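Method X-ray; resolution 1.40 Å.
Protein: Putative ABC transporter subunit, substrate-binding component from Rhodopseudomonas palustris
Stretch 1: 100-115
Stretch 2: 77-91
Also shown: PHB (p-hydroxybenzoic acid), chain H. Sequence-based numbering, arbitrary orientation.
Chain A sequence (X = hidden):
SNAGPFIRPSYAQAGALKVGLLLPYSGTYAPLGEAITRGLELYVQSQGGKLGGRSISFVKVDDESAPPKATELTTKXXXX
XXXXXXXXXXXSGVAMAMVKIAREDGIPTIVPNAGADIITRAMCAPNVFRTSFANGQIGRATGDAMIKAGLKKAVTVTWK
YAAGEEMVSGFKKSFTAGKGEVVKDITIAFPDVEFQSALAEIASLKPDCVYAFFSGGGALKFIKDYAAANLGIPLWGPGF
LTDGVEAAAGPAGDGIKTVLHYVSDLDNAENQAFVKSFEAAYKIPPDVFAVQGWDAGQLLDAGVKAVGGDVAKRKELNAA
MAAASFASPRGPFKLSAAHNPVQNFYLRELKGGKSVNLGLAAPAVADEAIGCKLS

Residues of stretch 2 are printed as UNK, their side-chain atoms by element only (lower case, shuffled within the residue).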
# COMPACT_ATOMS: atom_id res chain seq x y z
N LYS A 100 -16.69 2.06 5.43
CA LYS A 100 -17.97 1.70 6.01
C LYS A 100 -19.02 2.72 5.59
O LYS A 100 -20.18 2.37 5.31
CB LYS A 100 -17.88 1.61 7.53
CG LYS A 100 -19.15 1.22 8.21
CD LYS A 100 -18.93 0.97 9.72
CE LYS A 100 -20.25 0.54 10.39
NZ LYS A 100 -20.03 0.19 11.82
N ILE A 101 -18.70 4.00 5.60
CA ILE A 101 -19.61 5.05 5.14
C ILE A 101 -19.72 5.08 3.63
O ILE A 101 -20.82 5.17 3.08
CB ILE A 101 -19.04 6.42 5.61
CG1 ILE A 101 -19.06 6.48 7.13
CG2 ILE A 101 -19.81 7.58 5.01
CD1 ILE A 101 -18.23 7.55 7.70
N ALA A 102 -18.61 5.04 2.93
CA ALA A 102 -18.64 5.17 1.50
C ALA A 102 -19.43 4.06 0.84
O ALA A 102 -20.13 4.33 -0.14
CB ALA A 102 -17.21 5.25 0.94
N ARG A 103 -19.36 2.84 1.35
CA ARG A 103 -20.07 1.73 0.74
C ARG A 103 -21.59 1.92 0.83
O ARG A 103 -22.32 1.44 -0.03
CB ARG A 103 -19.62 0.42 1.34
CG ARG A 103 -20.04 0.21 2.72
CD ARG A 103 -19.39 -1.06 3.30
NE ARG A 103 -19.67 -2.26 2.49
CZ ARG A 103 -20.80 -2.97 2.52
NH1 ARG A 103 -20.92 -4.05 1.76
NH2 ARG A 103 -21.83 -2.62 3.30
N GLU A 104 -22.07 2.65 1.83
CA GLU A 104 -23.51 2.88 1.96
C GLU A 104 -23.91 4.04 1.10
O GLU A 104 -25.05 4.11 0.66
CB GLU A 104 -23.85 3.15 3.39
CG GLU A 104 -23.64 1.94 4.31
CD GLU A 104 -24.59 0.77 4.10
OE1 GLU A 104 -25.45 0.84 3.19
OE2 GLU A 104 -24.54 -0.19 4.90
N ASP A 105 -23.01 4.99 0.86
CA ASP A 105 -23.35 6.19 0.12
C ASP A 105 -23.39 5.95 -1.39
O ASP A 105 -24.25 6.49 -2.09
CB ASP A 105 -22.33 7.28 0.43
CG ASP A 105 -22.59 8.52 -0.33
OD1 ASP A 105 -23.46 9.31 0.11
OD2 ASP A 105 -22.00 8.71 -1.41
N GLY A 106 -22.48 5.15 -1.91
CA GLY A 106 -22.37 4.85 -3.32
C GLY A 106 -21.37 5.68 -4.11
O GLY A 106 -21.10 5.40 -5.25
N ILE A 107 -20.82 6.73 -3.51
CA ILE A 107 -19.81 7.53 -4.17
C ILE A 107 -18.64 6.63 -4.68
O ILE A 107 -18.15 5.73 -3.96
CB ILE A 107 -19.24 8.61 -3.19
CG1 ILE A 107 -18.25 9.54 -3.88
CG2 ILE A 107 -18.58 7.93 -1.97
CD1 ILE A 107 -17.91 10.78 -3.01
N PRO A 108 -18.15 6.88 -5.91
CA PRO A 108 -16.98 6.09 -6.37
C PRO A 108 -15.83 6.33 -5.42
O PRO A 108 -15.48 7.47 -5.10
CB PRO A 108 -16.69 6.68 -7.75
CG PRO A 108 -18.08 7.20 -8.23
CD PRO A 108 -18.67 7.78 -6.97
N THR A 109 -15.25 5.22 -4.95
CA THR A 109 -14.24 5.23 -3.88
C THR A 109 -13.06 4.37 -4.26
O THR A 109 -13.22 3.19 -4.58
CB THR A 109 -14.87 4.71 -2.59
OG1 THR A 109 -15.95 5.56 -2.22
CG2 THR A 109 -13.86 4.68 -1.44
N ILE A 110 -11.87 4.94 -4.20
CA ILE A 110 -10.64 4.21 -4.51
C ILE A 110 -9.70 4.31 -3.30
O ILE A 110 -9.37 5.38 -2.85
CB ILE A 110 -9.96 4.78 -5.78
CG1 ILE A 110 -10.94 4.84 -6.95
CG2 ILE A 110 -8.68 4.01 -6.08
CD1 ILE A 110 -10.41 5.67 -8.12
N VAL A 111 -9.30 3.15 -2.80
CA VAL A 111 -8.33 3.04 -1.70
C VAL A 111 -6.96 2.89 -2.31
O VAL A 111 -6.68 1.90 -2.96
CB VAL A 111 -8.67 1.85 -0.83
CG1 VAL A 111 -7.64 1.68 0.29
CG2 VAL A 111 -10.05 1.97 -0.25
N PRO A 112 -6.06 3.86 -2.07
CA PRO A 112 -4.77 3.90 -2.77
C PRO A 112 -3.61 3.36 -1.90
O PRO A 112 -2.47 3.51 -2.27
CB PRO A 112 -4.58 5.39 -3.04
CG PRO A 112 -5.09 6.01 -1.82
CD PRO A 112 -6.28 5.16 -1.41
N ASN A 113 -3.92 2.86 -0.72
CA ASN A 113 -2.89 2.17 0.06
C ASN A 113 -3.44 1.19 1.09
O ASN A 113 -3.11 -0.00 1.05
CB ASN A 113 -1.94 3.12 0.83
CG ASN A 113 -0.83 2.33 1.50
OD1 ASN A 113 0.04 1.80 0.82
ND2 ASN A 113 -0.94 2.16 2.83
N ALA A 114 -4.26 1.65 2.03
CA ALA A 114 -4.66 0.84 3.18
C ALA A 114 -4.95 -0.59 2.79
O ALA A 114 -5.81 -0.84 1.94
CB ALA A 114 -5.88 1.43 3.89
N GLY A 115 -4.29 -1.52 3.42
CA GLY A 115 -4.40 -2.93 3.11
C GLY A 115 -5.47 -3.68 3.82
O GLY A 115 -5.60 -4.91 3.59
N UNK A 77 -16.21 15.16 3.64
CA UNK A 77 -15.86 15.06 2.23
C UNK A 77 -17.07 14.70 1.38
O UNK A 77 -17.25 15.27 0.32
c UNK A 77 -13.10 15.61 1.11
c UNK A 77 -14.79 14.00 1.98
c UNK A 77 -12.43 13.36 1.92
c UNK A 77 -13.39 14.51 2.11
N UNK A 78 -17.88 13.74 1.85
CA UNK A 78 -19.01 13.28 1.05
C UNK A 78 -20.14 14.29 1.10
O UNK A 78 -20.73 14.60 0.07
c UNK A 78 -20.83 11.47 0.83
c UNK A 78 -18.40 10.82 1.30
c UNK A 78 -19.49 11.87 1.52
c UNK A 78 -18.76 9.45 1.90
N UNK A 79 -20.46 14.80 2.29
CA UNK A 79 -21.63 15.66 2.47
C UNK A 79 -21.28 17.13 2.30
O UNK A 79 -21.78 17.79 1.40
n UNK A 79 -24.26 12.64 4.79
c UNK A 79 -23.51 13.16 3.82
c UNK A 79 -22.29 15.41 3.84
o UNK A 79 -23.75 12.96 2.62
c UNK A 79 -22.32 13.96 4.28
N UNK A 80 -20.40 17.68 3.13
CA UNK A 80 -20.16 19.12 3.12
C UNK A 80 -19.43 19.62 1.87
O UNK A 80 -19.76 20.66 1.29
c UNK A 80 -19.34 19.51 4.37
o UNK A 80 -19.92 18.92 5.52
N UNK A 81 -18.41 18.87 1.47
CA UNK A 81 -17.61 19.24 0.29
C UNK A 81 -18.25 18.74 -1.00
O UNK A 81 -17.83 19.13 -2.09
o UNK A 81 -14.01 20.83 2.31
o UNK A 81 -15.02 21.13 0.35
c UNK A 81 -16.21 18.64 0.36
c UNK A 81 -15.37 19.09 1.55
c UNK A 81 -14.76 20.45 1.39
N UNK A 82 -19.24 17.87 -0.87
CA UNK A 82 -19.94 17.26 -2.02
C UNK A 82 -18.96 16.68 -3.04
O UNK A 82 -19.07 16.91 -4.24
n UNK A 82 -22.80 22.41 -2.92
c UNK A 82 -22.77 19.97 -2.28
c UNK A 82 -21.95 21.19 -2.76
c UNK A 82 -21.89 18.89 -1.65
c UNK A 82 -20.89 18.28 -2.66
N UNK A 83 -18.03 15.83 -2.57
CA UNK A 83 -17.07 15.26 -3.49
C UNK A 83 -17.80 14.40 -4.51
O UNK A 83 -18.78 13.75 -4.21
c UNK A 83 -16.10 14.40 -2.73
N UNK A 84 -17.24 14.33 -5.70
CA UNK A 84 -17.77 13.46 -6.74
C UNK A 84 -17.16 12.07 -6.67
O UNK A 84 -17.75 11.08 -7.10
c UNK A 84 -18.21 15.37 -8.38
c UNK A 84 -17.48 14.05 -8.13
o UNK A 84 -17.53 16.37 -8.68
o UNK A 84 -19.47 15.38 -8.26
N UNK A 85 -15.94 12.02 -6.14
CA UNK A 85 -15.15 10.78 -6.01
C UNK A 85 -14.37 10.90 -4.73
O UNK A 85 -14.02 12.02 -4.35
c UNK A 85 -14.13 10.63 -7.20
c UNK A 85 -14.91 10.56 -8.56
c UNK A 85 -13.21 9.39 -7.03
N UNK A 86 -14.16 9.78 -4.06
CA UNK A 86 -13.39 9.72 -2.82
C UNK A 86 -12.18 8.81 -2.98
O UNK A 86 -12.30 7.68 -3.45
c UNK A 86 -14.27 9.18 -1.70
c UNK A 86 -14.71 8.29 0.55
c UNK A 86 -13.19 10.24 0.29
c UNK A 86 -13.66 8.94 -0.33
N UNK A 87 -11.01 9.35 -2.67
CA UNK A 87 -9.75 8.58 -2.73
C UNK A 87 -9.08 8.65 -1.36
O UNK A 87 -8.72 9.73 -0.88
c UNK A 87 -8.82 9.06 -3.86
c UNK A 87 -7.48 8.28 -3.84
c UNK A 87 -9.53 8.96 -5.21
c UNK A 87 -8.73 9.46 -6.36
N UNK A 88 -8.91 7.51 -0.72
CA UNK A 88 -8.19 7.45 0.55
C UNK A 88 -8.30 6.06 1.10
O UNK A 88 -9.05 5.21 0.58
N UNK A 89 -7.48 5.68 2.09
CA UNK A 89 -6.39 6.44 2.67
C UNK A 89 -5.20 5.49 2.90
O UNK A 89 -5.15 4.40 2.29
o UNK A 89 -5.77 7.90 4.50
c UNK A 89 -6.86 7.11 3.94
c UNK A 89 -7.34 6.12 4.99
N UNK A 90 -4.26 5.87 3.76
CA UNK A 90 -3.09 5.06 4.09
C UNK A 90 -3.27 4.09 5.21
O UNK A 90 -2.99 2.90 5.05
c UNK A 90 -1.45 6.72 3.11
c UNK A 90 -0.69 5.22 4.97
c UNK A 90 -1.88 5.99 4.39
N UNK A 91 -3.74 4.56 6.36
CA UNK A 91 -3.84 3.76 7.59
C UNK A 91 -5.10 2.89 7.58
O UNK A 91 -6.19 3.40 7.33
c UNK A 91 -2.92 4.20 11.12
n UNK A 91 -3.46 3.57 12.22
c UNK A 91 -4.69 3.19 11.93
c UNK A 91 -3.84 4.15 10.13
c UNK A 91 -3.83 4.75 8.76
n UNK A 91 -4.95 3.53 10.68
C1' PHB H . -1.94 0.31 6.47
O1' PHB H . -2.25 0.80 7.58
O2' PHB H . -2.76 -0.40 5.77
C1 PHB H . -0.61 0.53 5.86
C2 PHB H . 0.14 1.64 6.23
C3 PHB H . 1.40 1.84 5.68
C4 PHB H . 1.89 0.94 4.80
C5 PHB H . 1.16 -0.17 4.40
C6 PHB H . -0.07 -0.35 4.95
O4 PHB H . 3.11 1.11 4.25
O HOH W 1 -24.48 11.62 -0.46

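Position 77 has four side-chain carbons, forked at the second. It points sideways and touches nothing on stretch 1. This is Leu 77.

Position 78 also has four carbons, but they fork at the first, and one arm is two carbons long. The end carbon of that arm lies 3.8 Å from Ile 101 CG2 and 4.2 Å from Ile 107 CG2. This is Ile 78, and the carbon is CD1.

Position 79 has three carbons, the third carrying one oxygen and one nitrogen, so it is Gln 79. A water lies 2.6 Å from Asp 105 OD1 and, in a weak contact, 3.4 Å from Gln 79 OE1; it has more acceptors in reach than protons to give.

Position 80 has one carbon and one oxygen, out of reach: Ser 80. Position 81 has three carbons, the third bearing two oxygens, also out of reach: Glu 81. Position 82 is four carbons in a row ending in nitrogen. It points away, with positive phi: Lys 82.

Position 83 has a single carbon, CB, 4.1 Å from Ile 107 CD1: Ala 83. Position 84 has two carbons, the second with two oxygens, and points away: Asp 84. Its backbone O still meets Pro 108 CD at 3.4 Å.

Position 85 has one carbon carrying two more, one of them 4.3 Å from Pro 108 CB: Val 85 (CG2). Position 86 has four carbons forked at the second, an end carbon 4.0 Å from Ala 102 CB: Leu 86 (CD2). Position 87 has four carbons forked at the first, with one longer arm; the short arm's carbon lies 3.9 Å from Pro 112 CG: Ile 87 (CG2).

Position 88 has no side-chain atoms: Gly 88. A CB here would be crowded by the CB of position 89, 3.3 Å away. Position 89 has one carbon carrying an oxygen and a carbon, which touch nothing on stretch 1. A cis peptide precedes it: Thr 89. Position 90 is one carbon carrying two, one of them 3.7 Å from Asn 113 ND2: Val 90 (CG1). Position 91 has one carbon, then a five-membered ring of three carbons and two nitrogens. Its CA-to-CB bond points away, and no side-chain atom touches stretch 1: His 91.

The contact is built on parallel strands. Leu 86 N donates to Pro 108 O (2.9 Å), Ile 110 N to Leu 86 O (2.9 Å), and Gly 88 N to Ile 110 O (3.0 Å). Beyond them, Ala 114 N bonds Thr 89 O (2.9 Å) and Asn 113 ND2 bonds Val 90 O (3.1 Å). Apolar side chains join the preceding helices. At the far end, Gly 115 N holds p-hydroxybenzoic acid through O2' at 3.0 Å.

Stretch 2 77-91: LIQSEKADVLIGTVH
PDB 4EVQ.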